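Local coordinates for protein amidohydrolase (Pseudomonas aeruginosa, PDB 2I5G) that probably acts as a metal-dependent dipeptidase of the membrane dipeptidase family (peptidase family M19), built on a TIM-barrel fold, at residues H180-G185 against V208-F213; H189-S194 against A214-K219. The protein carries 2 engineered substitutions. All coordinates share one frame; numbering follows the deposited sequence.

Overall arrangement
Strand 177-181 ends in the first segment of contact 1, and the chain then runs through a long loop, whose residues 189-194 supply the first half of contact 2, into helix 195-203. Strand 207-210 follows and closes contact 1, completing a beta-alpha-beta unit of the barrel; its continuation, 214-219, returns to the 189-194 loop and closes contact 2. The segments therefore alternate along the chain, and the two closures cross rather than nest. The centres of contact 1 and contact 2 lie about 7 Å apart. Contact 1 joins two neighbouring parallel strands, contact 2 the loops that leave them, and a hydrogen bond from Arg191 NH2 to His180 O connects the two contacts.

Contact 1. Residues H180-G185 against V208-F213; sequences HCLPSG and VGVTMF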
ATOM      1  N   HIS A 180      -6.711 -20.197  -8.236  1.00  7.57           N
ATOM      2  CA  HIS A 180      -7.351 -21.107  -7.296  1.00  7.63           C
ATOM      3  C   HIS A 180      -8.557 -20.507  -6.577  1.00  8.71           C
ATOM      4  O   HIS A 180      -8.413 -19.675  -5.682  1.00  9.54           O
ATOM      5  CB  HIS A 180      -6.324 -21.611  -6.267  1.00  7.67           C
ATOM      6  CG  HIS A 180      -5.688 -20.530  -5.444  1.00  6.97           C
ATOM      7  ND1 HIS A 180      -4.857 -19.569  -5.980  1.00  7.98           N
ATOM      8  CD2 HIS A 180      -5.748 -20.272  -4.115  1.00  7.53           C
ATOM      9  CE1 HIS A 180      -4.434 -18.767  -5.018  1.00  7.19           C
ATOM     10  NE2 HIS A 180      -4.959 -19.173  -3.876  1.00  7.32           N
ATOM     11  N   CYS A 181      -9.754 -20.936  -6.962  1.00  1.69           N
ATOM     12  CA  CYS A 181     -10.970 -20.431  -6.332  1.00  1.74           C
ATOM     13  C   CYS A 181     -12.131 -21.407  -6.484  1.00  1.14           C
ATOM     14  O   CYS A 181     -12.028 -22.421  -7.166  1.00  1.14           O
ATOM     15  CB  CYS A 181     -11.362 -19.095  -6.946  1.00 24.38           C
ATOM     16  SG  CYS A 181     -11.864 -19.271  -8.659  1.00 31.67           S
ATOM     17  N   LEU A 182     -13.241 -21.087  -5.835  1.00  8.80           N
ATOM     18  CA  LEU A 182     -14.422 -21.925  -5.885  1.00  7.62           C
ATOM     19  C   LEU A 182     -15.662 -21.078  -6.097  1.00  7.43           C
ATOM     20  O   LEU A 182     -15.684 -19.899  -5.751  1.00  7.58           O
ATOM     21  CB  LEU A 182     -14.542 -22.727  -4.595  1.00  9.30           C
ATOM     22  CG  LEU A 182     -13.579 -23.909  -4.508  1.00 11.16           C
ATOM     23  CD1 LEU A 182     -13.662 -24.562  -3.131  1.00 12.30           C
ATOM     24  CD2 LEU A 182     -13.931 -24.904  -5.603  1.00 11.86           C
ATOM     25  N   PRO A 183     -16.723 -21.676  -6.664  1.00  8.07           N
ATOM     26  CA  PRO A 183     -17.984 -20.981  -6.937  1.00  6.88           C
ATOM     27  C   PRO A 183     -18.784 -20.640  -5.688  1.00  8.12           C
ATOM     28  O   PRO A 183     -19.028 -21.501  -4.844  1.00  7.80           O
ATOM     29  CB  PRO A 183     -18.713 -21.966  -7.832  1.00  4.59           C
ATOM     30  CG  PRO A 183     -18.327 -23.268  -7.225  1.00  4.64           C
ATOM     31  CD  PRO A 183     -16.837 -23.105  -7.011  1.00  6.87           C
ATOM     32  N   SER A 184     -19.193 -19.381  -5.570  1.00 13.63           N
ATOM     33  CA  SER A 184     -19.986 -18.961  -4.423  1.00 14.60           C
ATOM     34  C   SER A 184     -21.423 -19.453  -4.608  1.00 17.35           C
ATOM     35  O   SER A 184     -22.267 -19.302  -3.726  1.00 17.80           O
ATOM     36  CB  SER A 184     -19.949 -17.440  -4.282  1.00 10.66           C
ATOM     37  OG  SER A 184     -20.343 -16.818  -5.484  1.00 13.25           O
ATOM     38  N   GLY A 185     -21.687 -20.048  -5.768  1.00 17.27           N
ATOM     39  CA  GLY A 185     -23.004 -20.585  -6.051  1.00 16.78           C
ATOM     40  C   GLY A 185     -23.173 -21.912  -5.334  1.00 17.04           C
ATOM     41  O   GLY A 185     -24.213 -22.560  -5.427  1.00 16.40           O
ATOM     42  N   VAL A 208      -9.629 -19.963 -15.380  1.00  6.09           N
ATOM     43  CA  VAL A 208     -10.041 -20.239 -14.007  1.00  5.49           C
ATOM     44  C   VAL A 208      -9.591 -21.599 -13.495  1.00  5.75           C
ATOM     45  O   VAL A 208      -9.999 -22.633 -14.018  1.00  5.33           O
ATOM     46  CB  VAL A 208     -11.573 -20.192 -13.852  1.00  9.16           C
ATOM     47  CG1 VAL A 208     -11.962 -20.627 -12.434  1.00  7.72           C
ATOM     48  CG2 VAL A 208     -12.089 -18.790 -14.166  1.00  8.53           C
ATOM     49  N   GLY A 209      -8.750 -21.589 -12.466  1.00 14.26           N
ATOM     50  CA  GLY A 209      -8.289 -22.830 -11.870  1.00 13.31           C
ATOM     51  C   GLY A 209      -9.140 -23.097 -10.635  1.00 14.30           C
ATOM     52  O   GLY A 209      -9.164 -22.284  -9.704  1.00 13.65           O
ATOM     53  N   VAL A 210      -9.855 -24.220 -10.625  1.00 10.75           N
ATOM     54  CA  VAL A 210     -10.714 -24.570  -9.498  1.00 10.86           C
ATOM     55  C   VAL A 210      -9.891 -25.189  -8.380  1.00 13.30           C
ATOM     56  O   VAL A 210      -9.056 -26.059  -8.622  1.00 12.38           O
ATOM     57  CB  VAL A 210     -11.812 -25.561  -9.916  1.00  2.48           C
ATOM     58  CG1 VAL A 210     -12.782 -25.768  -8.778  1.00  1.15           C
ATOM     59  CG2 VAL A 210     -12.540 -25.039 -11.138  1.00  2.07           C
ATOM     60  N   THR A 211     -10.132 -24.728  -7.156  1.00 17.98           N
ATOM     61  CA  THR A 211      -9.411 -25.214  -5.983  1.00 20.18           C
ATOM     62  C   THR A 211     -10.247 -26.196  -5.163  1.00 21.96           C
ATOM     63  O   THR A 211     -11.421 -26.422  -5.458  1.00 21.16           O
ATOM     64  CB  THR A 211      -8.991 -24.044  -5.070  1.00 22.96           C
ATOM     65  OG1 THR A 211      -8.098 -24.527  -4.060  1.00 24.37           O
ATOM     66  CG2 THR A 211     -10.215 -23.416  -4.401  1.00 21.46           C
HETATM   67  N   MSE A 212      -9.637 -26.760  -4.124  1.00 23.34           N
HETATM   68  CA  MSE A 212     -10.308 -27.732  -3.262  1.00 26.32           C
HETATM   69  C   MSE A 212     -10.155 -27.443  -1.766  1.00 23.69           C
HETATM   70  O   MSE A 212     -10.320 -28.338  -0.938  1.00 23.13           O
HETATM   71  CB  MSE A 212      -9.765 -29.129  -3.551  1.00 71.13           C
HETATM   72  CG  MSE A 212      -8.259 -29.224  -3.404  1.00 80.73           C
HETATM   73 SE   MSE A 212      -7.592 -31.029  -3.482  1.00 96.39          SE
HETATM   74  CE  MSE A 212      -7.113 -31.098  -5.343  1.00 90.88           C
ATOM     75  N   PHE A 213      -9.853 -26.199  -1.417  1.00 19.52           N
ATOM     76  CA  PHE A 213      -9.678 -25.847  -0.015  1.00 18.46           C
ATOM     77  C   PHE A 213     -10.947 -26.073   0.802  1.00 18.76           C
ATOM     78  O   PHE A 213     -11.972 -25.432   0.567  1.00 18.55           O
ATOM     79  CB  PHE A 213      -9.236 -24.397   0.119  1.00 22.92           C
ATOM     80  CG  PHE A 213      -8.478 -24.126   1.371  1.00 23.27           C
ATOM     81  CD1 PHE A 213      -7.256 -24.752   1.599  1.00 24.61           C
ATOM     82  CD2 PHE A 213      -8.979 -23.257   2.331  1.00 23.88           C
ATOM     83  CE1 PHE A 213      -6.544 -24.518   2.769  1.00 26.48           C
ATOM     84  CE2 PHE A 213      -8.276 -23.015   3.506  1.00 25.26           C
ATOM     85  CZ  PHE A 213      -7.056 -23.644   3.728  1.00 25.47           C
TER
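Cys181 and Val210 form a parallel beta bridge in which the backbone of Cys181 is held from both of its polar atoms. Its N donates to Gly209 O at 3.1 Å, nearly in line with the carbonyl, while its O accepts from Thr211 N at 3.0 Å; this second donor stands above the carbonyl plane, although its N-H points almost straight at the oxygen (167°). CA-H groups add to both acceptors, His180 CA lying 3.2 Å from Gly209 O and Val210 CA 3.4 Å from Cys181 O.

Beyond the bridge the chains diverge, and side chains take over. Leu182 crosses Thr211 and Val210 at about a right angle, and its CD2 reaches Val210 CG1 at 3.5 Å. Thr211 turns CB toward the opposite segment and against His180 CB (3.8 Å). Its OG1 stands anti to the backbone N (chi1 -170°) and bonds Thr248 O; CG2, between the backbone N and the carbonyl carbon, meets Leu182 CG. On the other side of the bridge, Cys181 SG touches Val208 CG1 more loosely, at 4.0 Å.

The imidazole of His180 has its partner outside the two segments, in a hydrogen bond between its NE2 and His159 NE2. All the touching residues are buried. Gly209 also pairs with Tyr178 and Val208 with Gly245, placing strand 207-210 between strands 177-181 and 244-246, while helix 225-239 packs on Leu182 through Ala231 and on Val210 through Ile232.

Contact 2. Residues H189-S194 against A214-K219; sequences HPRNKS and APFLKK
Phe216 directs the edge of its ring at the face of His189 in an inclined edge-to-face pair, joining two loops that follow successive strands of the TIM barrel. The centroids are 4.3 Å apart and the planes meet at 57°. CD1 and CE1 do the touching, CE1 lying over the imidazole toward its rim, 3.1 Å from His189 NE2. Pro190 CD covers the opposite imidazole face, and Arg191 N donates to His189 ND1 in the ring plane at 2.8 Å. With these groups on its two faces and in its plane, the imidazole is restrained within the type I turn from His189 to Asn192.

Farther round the Phe216 ring, Arg191 CB lies over one face. The arginine chain bends at chi3 (75°), carrying NE toward Phe216 CE2, 3.2 Å away, with the guanidinium plane almost perpendicular to the phenyl (89°). NH2 also reaches His180 O. Phe213 meets Phe216 as well, so the phenyl is buried among aromatic and arginine groups.

The packing is slacker toward the solvent side, where Pro215 and His189 are both partly exposed: Pro215 approaches the imidazole mainly through its carbonyl O, 4.3 Å from His189 CD2. At the backbone end of Phe216 the Asn192 amide is turned nearly at right angles to the phenyl plane. Its OD1 touches Phe216 CB at 3.4 Å; ND2, which also bonds Lys187 O, gives Phe216 O a weak hydrogen bond of 3.3 Å.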
ATOM      1  N   HIS A 189     -18.922 -17.872   1.243  1.00 13.68           N
ATOM      2  CA  HIS A 189     -17.560 -17.398   1.540  1.00 12.11           C
ATOM      3  C   HIS A 189     -16.953 -16.246   0.718  1.00 10.78           C
ATOM      4  O   HIS A 189     -17.023 -16.222  -0.509  1.00 10.73           O
ATOM      5  CB  HIS A 189     -16.580 -18.580   1.513  1.00 17.79           C
ATOM      6  CG  HIS A 189     -15.289 -18.303   2.220  1.00 17.96           C
ATOM      7  ND1 HIS A 189     -14.336 -17.440   1.720  1.00 17.65           N
ATOM      8  CD2 HIS A 189     -14.823 -18.727   3.418  1.00 17.01           C
ATOM      9  CE1 HIS A 189     -13.339 -17.342   2.582  1.00 18.00           C
ATOM     10  NE2 HIS A 189     -13.611 -18.114   3.620  1.00 17.43           N
ATOM     11  N   PRO A 190     -16.311 -15.287   1.402  1.00 21.51           N
ATOM     12  CA  PRO A 190     -15.671 -14.118   0.789  1.00 21.47           C
ATOM     13  C   PRO A 190     -14.663 -14.403  -0.340  1.00 21.63           C
ATOM     14  O   PRO A 190     -14.422 -13.538  -1.189  1.00 22.17           O
ATOM     15  CB  PRO A 190     -15.006 -13.433   1.978  1.00 24.64           C
ATOM     16  CG  PRO A 190     -15.948 -13.731   3.092  1.00 24.98           C
ATOM     17  CD  PRO A 190     -16.251 -15.193   2.872  1.00 25.60           C
ATOM     18  N   ARG A 191     -14.068 -15.593  -0.362  1.00 17.37           N
ATOM     19  CA  ARG A 191     -13.098 -15.878  -1.413  1.00 15.26           C
ATOM     20  C   ARG A 191     -13.648 -16.604  -2.634  1.00 13.49           C
ATOM     21  O   ARG A 191     -12.947 -16.766  -3.631  1.00 14.46           O
ATOM     22  CB  ARG A 191     -11.888 -16.632  -0.851  1.00  9.64           C
ATOM     23  CG  ARG A 191     -10.598 -16.042  -1.371  1.00 10.75           C
ATOM     24  CD  ARG A 191      -9.345 -16.621  -0.753  1.00 12.14           C
ATOM     25  NE  ARG A 191      -9.022 -17.953  -1.252  1.00 14.84           N
ATOM     26  CZ  ARG A 191      -9.047 -18.309  -2.532  1.00 14.34           C
ATOM     27  NH1 ARG A 191      -9.390 -17.435  -3.470  1.00 11.81           N
ATOM     28  NH2 ARG A 191      -8.712 -19.544  -2.876  1.00 15.30           N
ATOM     29  N   ASN A 192     -14.898 -17.040  -2.563  1.00 17.31           N
ATOM     30  CA  ASN A 192     -15.517 -17.716  -3.697  1.00 17.43           C
ATOM     31  C   ASN A 192     -16.006 -16.687  -4.713  1.00 17.85           C
ATOM     32  O   ASN A 192     -16.240 -15.528  -4.366  1.00 18.66           O
ATOM     33  CB  ASN A 192     -16.687 -18.582  -3.237  1.00  8.33           C
ATOM     34  CG  ASN A 192     -16.233 -19.852  -2.572  1.00  7.93           C
ATOM     35  OD1 ASN A 192     -15.097 -20.277  -2.748  1.00  8.62           O
ATOM     36  ND2 ASN A 192     -17.122 -20.479  -1.820  1.00  5.37           N
ATOM     37  N   LYS A 193     -16.164 -17.109  -5.963  1.00  9.81           N
ATOM     38  CA  LYS A 193     -16.616 -16.205  -7.011  1.00 11.58           C
ATOM     39  C   LYS A 193     -18.048 -16.479  -7.484  1.00 12.26           C
ATOM     40  O   LYS A 193     -18.476 -17.628  -7.589  1.00 13.62           O
ATOM     41  CB  LYS A 193     -15.660 -16.282  -8.201  1.00 13.66           C
ATOM     42  CG  LYS A 193     -14.183 -16.206  -7.827  1.00 15.17           C
ATOM     43  CD  LYS A 193     -13.821 -14.898  -7.131  1.00 16.91           C
ATOM     44  CE  LYS A 193     -12.317 -14.809  -6.875  1.00 17.52           C
ATOM     45  NZ  LYS A 193     -11.950 -13.656  -6.008  1.00 18.27           N
ATOM     46  N   SER A 194     -18.779 -15.406  -7.777  1.00 22.30           N
ATOM     47  CA  SER A 194     -20.163 -15.490  -8.244  1.00 22.87           C
ATOM     48  C   SER A 194     -20.215 -15.976  -9.682  1.00 23.63           C
ATOM     49  O   SER A 194     -19.213 -15.920 -10.393  1.00 24.50           O
ATOM     50  CB  SER A 194     -20.821 -14.113  -8.179  1.00 13.66           C
ATOM     51  OG  SER A 194     -20.259 -13.264  -9.165  1.00 11.76           O
ATOM     52  N   ALA A 214     -10.856 -26.979   1.771  1.00 18.93           N
ATOM     53  CA  ALA A 214     -11.980 -27.342   2.633  1.00 18.12           C
ATOM     54  C   ALA A 214     -12.912 -26.189   3.004  1.00 18.22           C
ATOM     55  O   ALA A 214     -14.098 -26.206   2.666  1.00 18.74           O
ATOM     56  CB  ALA A 214     -11.461 -28.024   3.897  1.00 24.36           C
ATOM     57  N   PRO A 215     -12.387 -25.169   3.702  1.00 20.51           N
ATOM     58  CA  PRO A 215     -13.172 -24.004   4.124  1.00 20.25           C
ATOM     59  C   PRO A 215     -14.141 -23.447   3.079  1.00 20.57           C
ATOM     60  O   PRO A 215     -15.255 -23.034   3.420  1.00 21.87           O
ATOM     61  CB  PRO A 215     -12.094 -22.989   4.493  1.00 34.12           C
ATOM     62  CG  PRO A 215     -11.021 -23.851   5.051  1.00 35.32           C
ATOM     63  CD  PRO A 215     -10.967 -24.990   4.057  1.00 34.98           C
ATOM     64  N   PHE A 216     -13.719 -23.446   1.814  1.00  9.26           N
ATOM     65  CA  PHE A 216     -14.536 -22.897   0.729  1.00  7.97           C
ATOM     66  C   PHE A 216     -15.438 -23.892  -0.012  1.00  6.57           C
ATOM     67  O   PHE A 216     -16.068 -23.538  -1.000  1.00  5.48           O
ATOM     68  CB  PHE A 216     -13.632 -22.181  -0.292  1.00 21.70           C
ATOM     69  CG  PHE A 216     -12.500 -21.386   0.329  1.00 20.94           C
ATOM     70  CD1 PHE A 216     -12.664 -20.722   1.546  1.00 20.51           C
ATOM     71  CD2 PHE A 216     -11.269 -21.298  -0.313  1.00 20.03           C
ATOM     72  CE1 PHE A 216     -11.621 -19.990   2.111  1.00 18.72           C
ATOM     73  CE2 PHE A 216     -10.220 -20.565   0.248  1.00 20.49           C
ATOM     74  CZ  PHE A 216     -10.400 -19.911   1.464  1.00 19.25           C
ATOM     75  N   LEU A 217     -15.501 -25.132   0.458  1.00 17.58           N
ATOM     76  CA  LEU A 217     -16.337 -26.141  -0.188  1.00 16.97           C
ATOM     77  C   LEU A 217     -17.702 -26.229   0.474  1.00 16.58           C
ATOM     78  O   LEU A 217     -17.825 -26.033   1.684  1.00 16.05           O
ATOM     79  CB  LEU A 217     -15.643 -27.505  -0.149  1.00 16.48           C
ATOM     80  CG  LEU A 217     -14.460 -27.649  -1.114  1.00 15.63           C
ATOM     81  CD1 LEU A 217     -13.607 -28.830  -0.697  1.00 16.74           C
ATOM     82  CD2 LEU A 217     -14.971 -27.815  -2.551  1.00 11.88           C
ATOM     83  N   LYS A 218     -18.726 -26.518  -0.322  1.00 15.67           N
ATOM     84  CA  LYS A 218     -20.084 -26.619   0.195  1.00 16.04           C
ATOM     85  C   LYS A 218     -20.193 -27.561   1.395  1.00 16.17           C
ATOM     86  O   LYS A 218     -20.890 -27.254   2.364  1.00 15.96           O
ATOM     87  CB  LYS A 218     -21.046 -27.083  -0.898  1.00 33.17           C
ATOM     88  CG  LYS A 218     -22.483 -27.215  -0.404  1.00 37.89           C
ATOM     89  CD  LYS A 218     -23.401 -27.797  -1.463  1.00 40.13           C
ATOM     90  CE  LYS A 218     -24.803 -27.983  -0.917  1.00 42.12           C
ATOM     91  NZ  LYS A 218     -25.698 -28.636  -1.914  1.00 45.37           N
ATOM     92  N   LYS A 219     -19.512 -28.701   1.334  1.00 14.60           N
ATOM     93  CA  LYS A 219     -19.563 -29.656   2.432  1.00 15.05           C
ATOM     94  C   LYS A 219     -18.384 -29.547   3.396  1.00 14.38           C
ATOM     95  O   LYS A 219     -18.380 -30.177   4.448  1.00 14.62           O
ATOM     96  CB  LYS A 219     -19.664 -31.084   1.897  1.00 40.04           C
ATOM     97  CG  LYS A 219     -20.955 -31.370   1.133  1.00 42.31           C
ATOM     98  CD  LYS A 219     -21.347 -32.840   1.229  1.00 44.10           C
ATOM     99  CE  LYS A 219     -20.213 -33.758   0.801  1.00 46.13           C
ATOM    100  NZ  LYS A 219     -20.497 -35.189   1.114  1.00 50.01           N
TER